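Local coordinates for blue-light-activated histidine kinase 2 (Erythrobacter litoralis HTCC2594, PDB 4R38), which senses blue light through a flavin-binding LOV domain, the part described here, and acts as a photosensitive histidine kinase involved in light-increased bacterial virulence, at residues A[21-29]-A[40-48]; A[64-74]-A[88-96]. One frame throughout, in Å; residues are numbered along the deposited sequence.

Interaction 1. Residues A[21-29]-A[40-48]; sequences RLPFSLTIA and YVNRAFEQM. With RBF (riboflavin), chain E.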
loop_
_atom_site.group_PDB
_atom_site.type_symbol
_atom_site.label_atom_id
_atom_site.label_comp_id
_atom_site.label_asym_id
_atom_site.label_seq_id
_atom_site.Cartn_x
_atom_site.Cartn_y
_atom_site.Cartn_z
ATOM N N ARG A 21 -10.929 10.443 -4.319
ATOM C CA ARG A 21 -10.860 11.775 -3.707
ATOM C C ARG A 21 -11.535 11.798 -2.318
ATOM O O ARG A 21 -12.132 12.793 -1.906
ATOM C CB ARG A 21 -11.497 12.811 -4.635
ATOM C CG ARG A 21 -11.224 14.269 -4.262
ATOM C CD ARG A 21 -11.884 15.223 -5.235
ATOM N NE ARG A 21 -11.148 15.305 -6.495
ATOM C CZ ARG A 21 -11.536 14.780 -7.657
ATOM N NH1 ARG A 21 -12.688 14.123 -7.777
ATOM N NH2 ARG A 21 -10.756 14.938 -8.719
ATOM N N LEU A 22 -11.406 10.689 -1.599
ATOM C CA LEU A 22 -12.014 10.508 -0.290
ATOM C C LEU A 22 -11.149 11.106 0.819
ATOM O O LEU A 22 -9.970 11.430 0.591
ATOM C CB LEU A 22 -12.211 9.005 -0.085
ATOM C CG LEU A 22 -13.202 8.362 -1.071
ATOM C CD1 LEU A 22 -12.888 6.874 -1.279
ATOM C CD2 LEU A 22 -14.614 8.537 -0.577
ATOM N N PRO A 23 -11.707 11.241 2.032
ATOM C CA PRO A 23 -10.952 11.836 3.147
ATOM C C PRO A 23 -9.972 10.877 3.814
ATOM O O PRO A 23 -9.773 10.916 5.038
ATOM C CB PRO A 23 -12.064 12.214 4.138
ATOM C CG PRO A 23 -13.101 11.195 3.898
ATOM C CD PRO A 23 -13.115 10.992 2.414
ATOM N N PHE A 24 -9.360 10.020 3.007
ATOM C CA PHE A 24 -8.384 9.087 3.503
ATOM C C PHE A 24 -7.630 8.530 2.311
ATOM O O PHE A 24 -8.168 8.407 1.208
ATOM C CB PHE A 24 -9.031 7.972 4.323
ATOM C CG PHE A 24 -10.245 7.362 3.682
ATOM C CD1 PHE A 24 -10.118 6.348 2.742
ATOM C CD2 PHE A 24 -11.523 7.782 4.039
ATOM C CE1 PHE A 24 -11.255 5.772 2.148
ATOM C CE2 PHE A 24 -12.663 7.216 3.458
ATOM C CZ PHE A 24 -12.529 6.209 2.513
ATOM N N SER A 25 -6.365 8.235 2.549
ATOM C CA SER A 25 -5.466 7.687 1.523
ATOM C C SER A 25 -5.973 6.316 1.104
ATOM O O SER A 25 -6.265 5.458 1.942
ATOM C CB SER A 25 -4.047 7.591 2.084
ATOM O OG SER A 25 -3.130 6.986 1.152
ATOM N N LEU A 26 -6.129 6.132 -0.202
ATOM C CA LEU A 26 -6.589 4.871 -0.750
ATOM C C LEU A 26 -5.767 4.525 -1.977
ATOM O O LEU A 26 -5.387 5.412 -2.745
ATOM C CB LEU A 26 -8.068 4.975 -1.102
ATOM C CG LEU A 26 -8.753 3.675 -1.568
ATOM C CD1 LEU A 26 -10.159 3.572 -1.000
ATOM C CD2 LEU A 26 -8.759 3.604 -3.078
ATOM N N THR A 27 -5.487 3.229 -2.127
ATOM C CA THR A 27 -4.685 2.704 -3.221
ATOM C C THR A 27 -5.322 1.416 -3.719
ATOM O O THR A 27 -5.973 0.701 -2.960
ATOM C CB THR A 27 -3.272 2.359 -2.760
ATOM O OG1 THR A 27 -3.339 1.357 -1.734
ATOM C CG2 THR A 27 -2.538 3.597 -2.226
ATOM N N ILE A 28 -5.164 1.124 -5.007
ATOM C CA ILE A 28 -5.642 -0.133 -5.554
ATOM C C ILE A 28 -4.480 -0.674 -6.370
ATOM O O ILE A 28 -3.852 0.096 -7.087
ATOM C CB ILE A 28 -6.856 0.049 -6.476
ATOM C CG1 ILE A 28 -8.065 0.630 -5.698
ATOM C CG2 ILE A 28 -7.270 -1.264 -7.142
ATOM C CD1 ILE A 28 -9.181 1.087 -6.584
ATOM N N ALA A 29 -4.204 -1.971 -6.241
ATOM C CA ALA A 29 -3.117 -2.630 -6.977
ATOM C C ALA A 29 -3.680 -3.762 -7.803
ATOM O O ALA A 29 -4.617 -4.406 -7.380
ATOM C CB ALA A 29 -2.100 -3.183 -6.020
ATOM N N TYR A 40 -4.064 2.791 -9.108
ATOM C CA TYR A 40 -4.796 3.967 -8.642
ATOM C C TYR A 40 -4.346 4.373 -7.249
ATOM O O TYR A 40 -4.136 3.528 -6.381
ATOM C CB TYR A 40 -6.298 3.681 -8.584
ATOM C CG TYR A 40 -7.111 4.841 -8.035
ATOM C CD1 TYR A 40 -7.578 5.843 -8.875
ATOM C CD2 TYR A 40 -7.350 4.947 -6.675
ATOM C CE1 TYR A 40 -8.301 6.913 -8.375
ATOM C CE2 TYR A 40 -8.069 6.014 -6.160
ATOM C CZ TYR A 40 -8.528 6.988 -7.007
ATOM O OH TYR A 40 -9.225 8.045 -6.483
ATOM N N VAL A 41 -4.195 5.675 -7.048
ATOM C CA VAL A 41 -4.027 6.248 -5.716
ATOM C C VAL A 41 -4.877 7.512 -5.763
ATOM O O VAL A 41 -5.133 8.043 -6.852
ATOM C CB VAL A 41 -2.544 6.563 -5.353
ATOM C CG1 VAL A 41 -1.688 5.321 -5.518
ATOM C CG2 VAL A 41 -1.980 7.725 -6.185
ATOM N N ASN A 42 -5.324 7.988 -4.606
ATOM C CA ASN A 42 -6.029 9.251 -4.569
ATOM C C ASN A 42 -5.180 10.415 -4.045
ATOM O O ASN A 42 -4.005 10.279 -3.690
ATOM C CB ASN A 42 -7.318 9.116 -3.751
ATOM C CG ASN A 42 -7.077 8.821 -2.288
ATOM O OD1 ASN A 42 -5.943 8.708 -1.832
ATOM N ND2 ASN A 42 -8.184 8.689 -1.530
ATOM N N ARG A 43 -5.812 11.581 -4.006
ATOM C CA ARG A 43 -5.131 12.791 -3.585
ATOM C C ARG A 43 -4.631 12.680 -2.147
ATOM O O ARG A 43 -3.589 13.222 -1.817
ATOM C CB ARG A 43 -6.087 13.984 -3.723
ATOM C CG ARG A 43 -5.431 15.312 -3.450
ATOM C CD ARG A 43 -6.414 16.468 -3.615
ATOM N NE ARG A 43 -5.806 17.735 -3.212
ATOM C CZ ARG A 43 -6.458 18.890 -3.111
ATOM N NH1 ARG A 43 -7.758 18.957 -3.383
ATOM N NH2 ARG A 43 -5.803 19.983 -2.731
ATOM N N ALA A 44 -5.381 12.011 -1.271
ATOM C CA ALA A 44 -4.925 11.841 0.118
ATOM C C ALA A 44 -3.618 11.040 0.198
ATOM O O ALA A 44 -2.783 11.290 1.069
ATOM C CB ALA A 44 -6.017 11.167 0.975
ATOM N N PHE A 45 -3.443 10.073 -0.699
ATOM C CA PHE A 45 -2.197 9.320 -0.766
ATOM C C PHE A 45 -1.061 10.231 -1.172
ATOM O O PHE A 45 -0.011 10.186 -0.574
ATOM C CB PHE A 45 -2.298 8.184 -1.764
ATOM C CG PHE A 45 -1.033 7.389 -1.920
ATOM C CD1 PHE A 45 -0.808 6.270 -1.131
ATOM C CD2 PHE A 45 -0.072 7.768 -2.842
ATOM C CE1 PHE A 45 0.347 5.522 -1.282
ATOM C CE2 PHE A 45 1.081 7.028 -3.003
ATOM C CZ PHE A 45 1.298 5.905 -2.219
ATOM N N GLU A 46 -1.293 11.048 -2.195
ATOM C CA GLU A 46 -0.297 12.020 -2.634
ATOM C C GLU A 46 0.101 12.949 -1.493
ATOM O O GLU A 46 1.271 13.209 -1.295
ATOM C CB GLU A 46 -0.825 12.864 -3.798
ATOM C CG GLU A 46 -1.162 12.109 -5.070
ATOM C CD GLU A 46 -1.509 13.065 -6.199
ATOM O OE1 GLU A 46 -2.410 13.917 -6.010
ATOM O OE2 GLU A 46 -0.870 12.996 -7.267
ATOM N N GLN A 47 -0.882 13.434 -0.732
ATOM C CA GLN A 47 -0.593 14.397 0.323
ATOM C C GLN A 47 0.161 13.774 1.485
ATOM O O GLN A 47 1.057 14.400 2.048
ATOM C CB GLN A 47 -1.882 15.039 0.841
ATOM C CG GLN A 47 -2.569 15.941 -0.168
ATOM C CD GLN A 47 -3.919 16.452 0.329
ATOM O OE1 GLN A 47 -4.397 16.051 1.394
ATOM N NE2 GLN A 47 -4.540 17.340 -0.445
ATOM N N MET A 48 -0.192 12.546 1.846
ATOM C CA MET A 48 0.509 11.830 2.912
ATOM C C MET A 48 1.945 11.455 2.537
ATOM O O MET A 48 2.867 11.604 3.343
ATOM C CB MET A 48 -0.246 10.558 3.292
ATOM C CG MET A 48 0.467 9.706 4.365
ATOM S SD MET A 48 -0.372 8.131 4.648
ATOM C CE MET A 48 0.180 7.237 3.184
HETATM N N1 RBF E . 3.457 -1.195 1.737
HETATM C C2 RBF E . 3.915 -0.085 2.373
HETATM O O2 RBF E . 5.029 -0.083 2.861
HETATM N N3 RBF E . 3.109 1.015 2.465
HETATM C C4 RBF E . 1.901 1.076 1.863
HETATM O O4 RBF E . 1.184 2.100 1.956
HETATM C C4A RBF E . 1.423 -0.039 1.130
HETATM N N5 RBF E . 0.241 -0.040 0.460
HETATM C C5A RBF E . -0.158 -1.122 -0.230
HETATM C C6 RBF E . -1.400 -1.159 -0.924
HETATM C C7 RBF E . -1.803 -2.276 -1.652
HETATM C C7M RBF E . -3.179 -2.194 -2.362
HETATM C C8 RBF E . -0.984 -3.405 -1.684
HETATM C C8M RBF E . -1.329 -4.695 -2.428
HETATM C C9 RBF E . 0.206 -3.396 -1.011
HETATM C C9A RBF E . 0.658 -2.270 -0.262
HETATM N N10 RBF E . 1.888 -2.299 0.373
HETATM C C10 RBF E . 2.290 -1.181 1.090
HETATM C "C1'" RBF E . 2.737 -3.489 0.435
HETATM C "C2'" RBF E . 3.823 -3.631 -0.625
HETATM O "O2'" RBF E . 3.316 -3.184 -1.816
HETATM C "C3'" RBF E . 4.229 -5.098 -0.726
HETATM O "O3'" RBF E . 3.145 -5.860 -1.179
HETATM C "C4'" RBF E . 4.672 -5.660 0.623
HETATM O "O4'" RBF E . 5.776 -4.956 1.129
HETATM C "C5'" RBF E . 5.035 -7.134 0.500
HETATM O "O5'" RBF E . 6.070 -7.304 -0.453
HETATM O O HOH W 1 -8.231 11.857 -1.394
#
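Leu22 meets the start of helix 43-48 through a water, which donates to Leu22 O and accepts from Ala44 N. Phe24 offers its carbonyl to the amide of Asn42: Asn42 ND2 to Phe24 O is 2.8 Å, nearly straight at 169° and in the plane of the amide. Ala44 CB lies against the Phe24-Ser25 peptide, 3.3 Å from Ser25 N. Ser25 OG, anti to its own N, lies at the edge of the Phe45 ring, 3.3 Å from Phe45 CD1; its hydrogen-bond partner is Gln124 of the neighbouring strand 119-128. Leu26 N gives its hydrogen to Asn42 OD1 at 3.1 Å, from above the carbonyl plane, while Phe45 N donates to the same oxygen from the opposite face, the N-cap bond of helix 43-48. Asn42 CG stands between its own backbone N and carbonyl carbon (chi1 65°), which lets one amide serve both the strand and the helix N-terminus. The Leu26 side chain crosses that of Tyr40 at about a right angle, CD2 4.0 Å from Tyr40 CE2. Thr27 and Val41 form a non-hydrogen-bonded antiparallel pair; Thr27 CG2 touches Phe45 CD1 at 3.4 Å, and Thr27 OG1 lies 3.3 Å from riboflavin C6 and is hydrogen-bonded to Gln124, like Ser25 OG. Ile28 and Tyr40 make the adjoining hydrogen-bonded pair, with Ile28 N to Tyr40 O at 3.0 Å. Ala29 CB reaches the flavin methyl C7M. This is the first hairpin of the PAS fold running straight into its helix. With both ends of one buried amide engaged, Asn42 probably holds the turn from strand to helix, an arrangement in which Phe45 packs beside Cys61, the curated flavin-adduct cysteine, not attached here.

Interaction 2. Residues A[64-74]-A[88-96]; sequences LQGEKTDPGAV and EETIYNYRA. With RBF (riboflavin), chain E.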
loop_
_atom_site.group_PDB
_atom_site.type_symbol
_atom_site.label_atom_id
_atom_site.label_comp_id
_atom_site.label_asym_id
_atom_site.label_seq_id
_atom_site.Cartn_x
_atom_site.Cartn_y
_atom_site.Cartn_z
ATOM N N LEU A 64 7.806 2.958 -0.634
ATOM C CA LEU A 64 7.628 3.700 0.619
ATOM C C LEU A 64 8.429 3.131 1.779
ATOM O O LEU A 64 8.567 3.770 2.819
ATOM C CB LEU A 64 6.142 3.702 1.015
ATOM C CG LEU A 64 5.181 4.521 0.162
ATOM C CD1 LEU A 64 3.757 4.307 0.673
ATOM C CD2 LEU A 64 5.595 5.998 0.194
ATOM N N GLN A 65 8.957 1.925 1.598
ATOM C CA GLN A 65 9.696 1.242 2.656
ATOM C C GLN A 65 11.173 1.628 2.649
ATOM O O GLN A 65 11.685 2.235 1.702
ATOM C CB GLN A 65 9.547 -0.280 2.523
ATOM C CG GLN A 65 8.131 -0.754 2.788
ATOM C CD GLN A 65 7.827 -2.148 2.275
ATOM O OE1 GLN A 65 8.733 -2.951 1.956
ATOM N NE2 GLN A 65 6.536 -2.455 2.207
ATOM N N GLY A 66 11.850 1.300 3.733
ATOM C CA GLY A 66 13.269 1.572 3.826
ATOM C C GLY A 66 13.974 0.799 4.913
ATOM O O GLY A 66 13.508 -0.249 5.359
ATOM N N GLU A 67 15.092 1.365 5.363
ATOM C CA GLU A 67 16.043 0.658 6.181
ATOM C C GLU A 67 15.420 0.176 7.499
ATOM O O GLU A 67 15.760 -0.901 7.990
ATOM C CB GLU A 67 17.271 1.566 6.424
ATOM C CG GLU A 67 18.065 1.931 5.136
ATOM C CD GLU A 67 17.203 2.516 3.986
ATOM O OE1 GLU A 67 16.205 3.242 4.255
ATOM O OE2 GLU A 67 17.518 2.227 2.805
ATOM N N LYS A 68 14.497 0.953 8.055
ATOM C CA LYS A 68 13.894 0.621 9.350
ATOM C C LYS A 68 12.639 -0.265 9.259
ATOM O O LYS A 68 12.114 -0.717 10.273
ATOM C CB LYS A 68 13.557 1.906 10.113
ATOM C CG LYS A 68 14.766 2.780 10.453
ATOM C CD LYS A 68 14.311 4.017 11.224
ATOM C CE LYS A 68 15.471 4.923 11.629
ATOM N NZ LYS A 68 14.977 6.120 12.373
ATOM N N THR A 69 12.173 -0.539 8.045
ATOM C CA THR A 69 10.975 -1.344 7.839
ATOM C C THR A 69 11.181 -2.773 8.325
ATOM O O THR A 69 12.156 -3.436 7.959
ATOM C CB THR A 69 10.630 -1.348 6.357
ATOM O OG1 THR A 69 10.356 -0.003 5.939
ATOM C CG2 THR A 69 9.445 -2.238 6.067
ATOM N N ASP A 70 10.272 -3.231 9.167
ATOM C CA ASP A 70 10.377 -4.547 9.781
ATOM C C ASP A 70 10.151 -5.663 8.763
ATOM O O ASP A 70 9.133 -5.672 8.090
ATOM C CB ASP A 70 9.293 -4.674 10.851
ATOM C CG ASP A 70 9.415 -5.954 11.642
ATOM O OD1 ASP A 70 10.331 -6.046 12.470
ATOM O OD2 ASP A 70 8.597 -6.870 11.463
ATOM N N PRO A 71 11.075 -6.633 8.666
ATOM C CA PRO A 71 10.850 -7.698 7.673
ATOM C C PRO A 71 9.707 -8.656 8.011
ATOM O O PRO A 71 9.064 -9.190 7.087
ATOM C CB PRO A 71 12.185 -8.451 7.637
ATOM C CG PRO A 71 12.859 -8.120 8.921
ATOM C CD PRO A 71 12.401 -6.725 9.284
ATOM N N GLY A 72 9.440 -8.864 9.293
ATOM C CA GLY A 72 8.303 -9.672 9.708
ATOM C C GLY A 72 6.974 -9.117 9.214
ATOM O O GLY A 72 6.121 -9.851 8.698
ATOM N N ALA A 73 6.804 -7.805 9.361
ATOM C CA ALA A 73 5.608 -7.120 8.914
ATOM C C ALA A 73 5.501 -7.188 7.392
ATOM O O ALA A 73 4.435 -7.416 6.864
ATOM C CB ALA A 73 5.623 -5.678 9.372
ATOM N N VAL A 74 6.616 -7.006 6.692
ATOM C CA VAL A 74 6.576 -7.066 5.237
ATOM C C VAL A 74 6.122 -8.463 4.818
ATOM O O VAL A 74 5.290 -8.594 3.925
ATOM C CB VAL A 74 7.972 -6.731 4.614
ATOM C CG1 VAL A 74 8.016 -7.081 3.136
ATOM C CG2 VAL A 74 8.267 -5.235 4.796
ATOM N N GLU A 88 -3.922 -6.304 8.261
ATOM C CA GLU A 88 -3.708 -5.012 8.878
ATOM C C GLU A 88 -2.324 -5.050 9.556
ATOM O O GLU A 88 -2.023 -5.992 10.275
ATOM C CB GLU A 88 -4.863 -4.778 9.860
ATOM C CG GLU A 88 -4.808 -3.523 10.679
ATOM C CD GLU A 88 -6.158 -3.240 11.345
ATOM O OE1 GLU A 88 -6.955 -4.188 11.523
ATOM O OE2 GLU A 88 -6.425 -2.073 11.680
ATOM N N GLU A 89 -1.477 -4.054 9.277
ATOM C CA GLU A 89 -0.121 -3.950 9.824
ATOM C C GLU A 89 0.264 -2.481 9.961
ATOM O O GLU A 89 -0.087 -1.665 9.111
ATOM C CB GLU A 89 0.925 -4.596 8.895
ATOM C CG GLU A 89 0.871 -6.105 8.770
ATOM C CD GLU A 89 1.290 -6.820 10.039
ATOM O OE1 GLU A 89 2.131 -6.274 10.797
ATOM O OE2 GLU A 89 0.769 -7.935 10.273
ATOM N N THR A 90 1.015 -2.155 11.013
ATOM C CA THR A 90 1.648 -0.847 11.125
ATOM C C THR A 90 3.116 -0.964 10.709
ATOM O O THR A 90 3.880 -1.688 11.333
ATOM C CB THR A 90 1.526 -0.310 12.545
ATOM O OG1 THR A 90 0.136 -0.269 12.904
ATOM C CG2 THR A 90 2.120 1.090 12.654
ATOM N N ILE A 91 3.493 -0.240 9.660
ATOM C CA ILE A 91 4.786 -0.427 8.999
ATOM C C ILE A 91 5.499 0.930 8.856
ATOM O O ILE A 91 4.864 1.965 8.649
ATOM C CB ILE A 91 4.569 -1.109 7.628
ATOM C CG1 ILE A 91 5.881 -1.615 7.042
ATOM C CG2 ILE A 91 3.805 -0.170 6.668
ATOM C CD1 ILE A 91 5.696 -2.490 5.805
ATOM N N TYR A 92 6.809 0.944 9.016
ATOM C CA TYR A 92 7.576 2.176 8.874
ATOM C C TYR A 92 7.829 2.509 7.411
ATOM O O TYR A 92 8.366 1.701 6.655
ATOM C CB TYR A 92 8.904 2.074 9.624
ATOM C CG TYR A 92 9.510 3.425 9.966
ATOM C CD1 TYR A 92 9.072 4.138 11.076
ATOM C CD2 TYR A 92 10.510 3.988 9.178
ATOM C CE1 TYR A 92 9.626 5.368 11.401
ATOM C CE2 TYR A 92 11.057 5.234 9.490
ATOM C CZ TYR A 92 10.619 5.906 10.607
ATOM O OH TYR A 92 11.157 7.135 10.929
ATOM N N ASN A 93 7.442 3.713 7.030
ATOM C CA ASN A 93 7.513 4.155 5.652
ATOM C C ASN A 93 8.238 5.487 5.641
ATOM O O ASN A 93 8.496 6.073 6.702
ATOM C CB ASN A 93 6.127 4.350 5.041
ATOM C CG ASN A 93 5.479 3.055 4.470
ATOM O OD1 ASN A 93 4.367 3.120 3.956
ATOM N ND2 ASN A 93 6.170 1.907 4.562
ATOM N N TYR A 94 8.531 5.971 4.438
ATOM C CA TYR A 94 9.285 7.190 4.249
ATOM C C TYR A 94 8.588 8.022 3.195
ATOM O O TYR A 94 8.213 7.515 2.137
ATOM C CB TYR A 94 10.706 6.849 3.768
ATOM C CG TYR A 94 11.520 6.057 4.778
ATOM C CD1 TYR A 94 12.398 6.695 5.637
ATOM C CD2 TYR A 94 11.382 4.671 4.883
ATOM C CE1 TYR A 94 13.167 5.971 6.571
ATOM C CE2 TYR A 94 12.126 3.939 5.801
ATOM C CZ TYR A 94 13.019 4.599 6.648
ATOM O OH TYR A 94 13.746 3.883 7.561
ATOM N N ARG A 95 8.384 9.307 3.482
ATOM C CA ARG A 95 7.839 10.196 2.481
ATOM C C ARG A 95 8.886 10.496 1.413
ATOM O O ARG A 95 10.053 10.076 1.518
ATOM C CB ARG A 95 7.322 11.497 3.124
ATOM C CG ARG A 95 6.407 11.261 4.327
ATOM C CD ARG A 95 5.789 12.574 4.877
ATOM N NE ARG A 95 5.500 12.461 6.311
ATOM C CZ ARG A 95 4.381 11.945 6.821
ATOM N NH1 ARG A 95 3.419 11.497 6.042
ATOM N NH2 ARG A 95 4.236 11.857 8.129
ATOM N N ALA A 96 8.466 11.194 0.369
ATOM C CA ALA A 96 9.357 11.538 -0.731
ATOM C C ALA A 96 10.517 12.415 -0.272
ATOM O O ALA A 96 11.592 12.359 -0.849
ATOM C CB ALA A 96 8.577 12.234 -1.826
HETATM N N1 RBF E . 3.457 -1.195 1.737
HETATM C C2 RBF E . 3.915 -0.085 2.373
HETATM O O2 RBF E . 5.029 -0.083 2.861
HETATM N N3 RBF E . 3.109 1.015 2.465
HETATM C C4 RBF E . 1.901 1.076 1.863
HETATM O O4 RBF E . 1.184 2.100 1.956
HETATM C C4A RBF E . 1.423 -0.039 1.130
HETATM N N5 RBF E . 0.241 -0.040 0.460
HETATM C C5A RBF E . -0.158 -1.122 -0.230
HETATM C C6 RBF E . -1.400 -1.159 -0.924
HETATM C C7 RBF E . -1.803 -2.276 -1.652
HETATM C C7M RBF E . -3.179 -2.194 -2.362
HETATM C C8 RBF E . -0.984 -3.405 -1.684
HETATM C C8M RBF E . -1.329 -4.695 -2.428
HETATM C C9 RBF E . 0.206 -3.396 -1.011
HETATM C C9A RBF E . 0.658 -2.270 -0.262
HETATM N N10 RBF E . 1.888 -2.299 0.373
HETATM C C10 RBF E . 2.290 -1.181 1.090
HETATM C "C1'" RBF E . 2.737 -3.489 0.435
HETATM C "C2'" RBF E . 3.823 -3.631 -0.625
HETATM O "O2'" RBF E . 3.316 -3.184 -1.816
HETATM C "C3'" RBF E . 4.229 -5.098 -0.726
HETATM O "O3'" RBF E . 3.145 -5.860 -1.179
HETATM C "C4'" RBF E . 4.672 -5.660 0.623
HETATM O "O4'" RBF E . 5.776 -4.956 1.129
HETATM C "C5'" RBF E . 5.035 -7.134 0.500
HETATM O "O5'" RBF E . 6.070 -7.304 -0.453
HETATM O O HOH W 2 8.119 -1.517 10.179
#
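Leu64 and Asn93 meet at the pyrimidine end of the flavin, in the PAS-fold LOV pocket, where the loop leading to helix 71-82 lies along edge strand 87-94. This is the tight part. Leu64 O accepts from Tyr94 N at 2.7 Å, in the carbonyl plane, and Leu64 CD1 packs at 3.5 Å from Asn93 OD1. The amides of Gln65 and Asn93, their planes 28° apart, converge on the flavin: Gln65 NE2 and Asn93 ND2 each donate to riboflavin O2 at 2.9 Å; Asn93 OD1 in turn accepts from flavin N3, and Asn103 is a further donor to it. Gln65, extended beyond CG, also carries NE2 to the ribityl hydroxyl O4' at 2.8 Å, almost straight at 174°. Recognition of both O2 and N3 by Asn93 fixes the rotation of its amide. Thr69 belongs to this side too: its OG1 donates to Tyr92 O at 2.7 Å and accepts from Gly66 N, tying the type I turn of 66-69 to the strand, while its CG2 rests on Ile91, whose CD1 also meets Val74 CG2. Buried Ala73 sets CB against Glu89 OE1, of a carboxylate whose salt bridge is with Arg76. The outer side is looser. Lys68 and Tyr92 run side by side, pointing the same way, with the extended, exposed lysine chain alongside the ring, and a water joins Asp70 N to Tyr92 N. The Tyr94 ring packs on the turn, Gly66 CA 3.3 Å from Tyr94 CE2, and Lys68 N donates to Tyr94 OH at 3.1 Å.

Overall arrangement
Both contacts involve one antiparallel sheet, at opposite borders: interaction 1 pairs strands 25-30 and 38-41 and adds helix 43-49, interaction 2 lays a loop and the start of helix 71-82 on strand 87-94, with centres about 18 Å apart. Each is partly buried, with its inner side on riboflavin. Interaction 1 approaches the methyl-bearing ring with a threonine and an alanine, and its polar work lies within the protein, around a helix cap. Interaction 2 instead spends its amides on the polar end of the flavin and the ribityl chain. They meet directly where Phe45 packs on Leu64, both near Cys61, and where Met48 O probably accepts from Arg95 NH1.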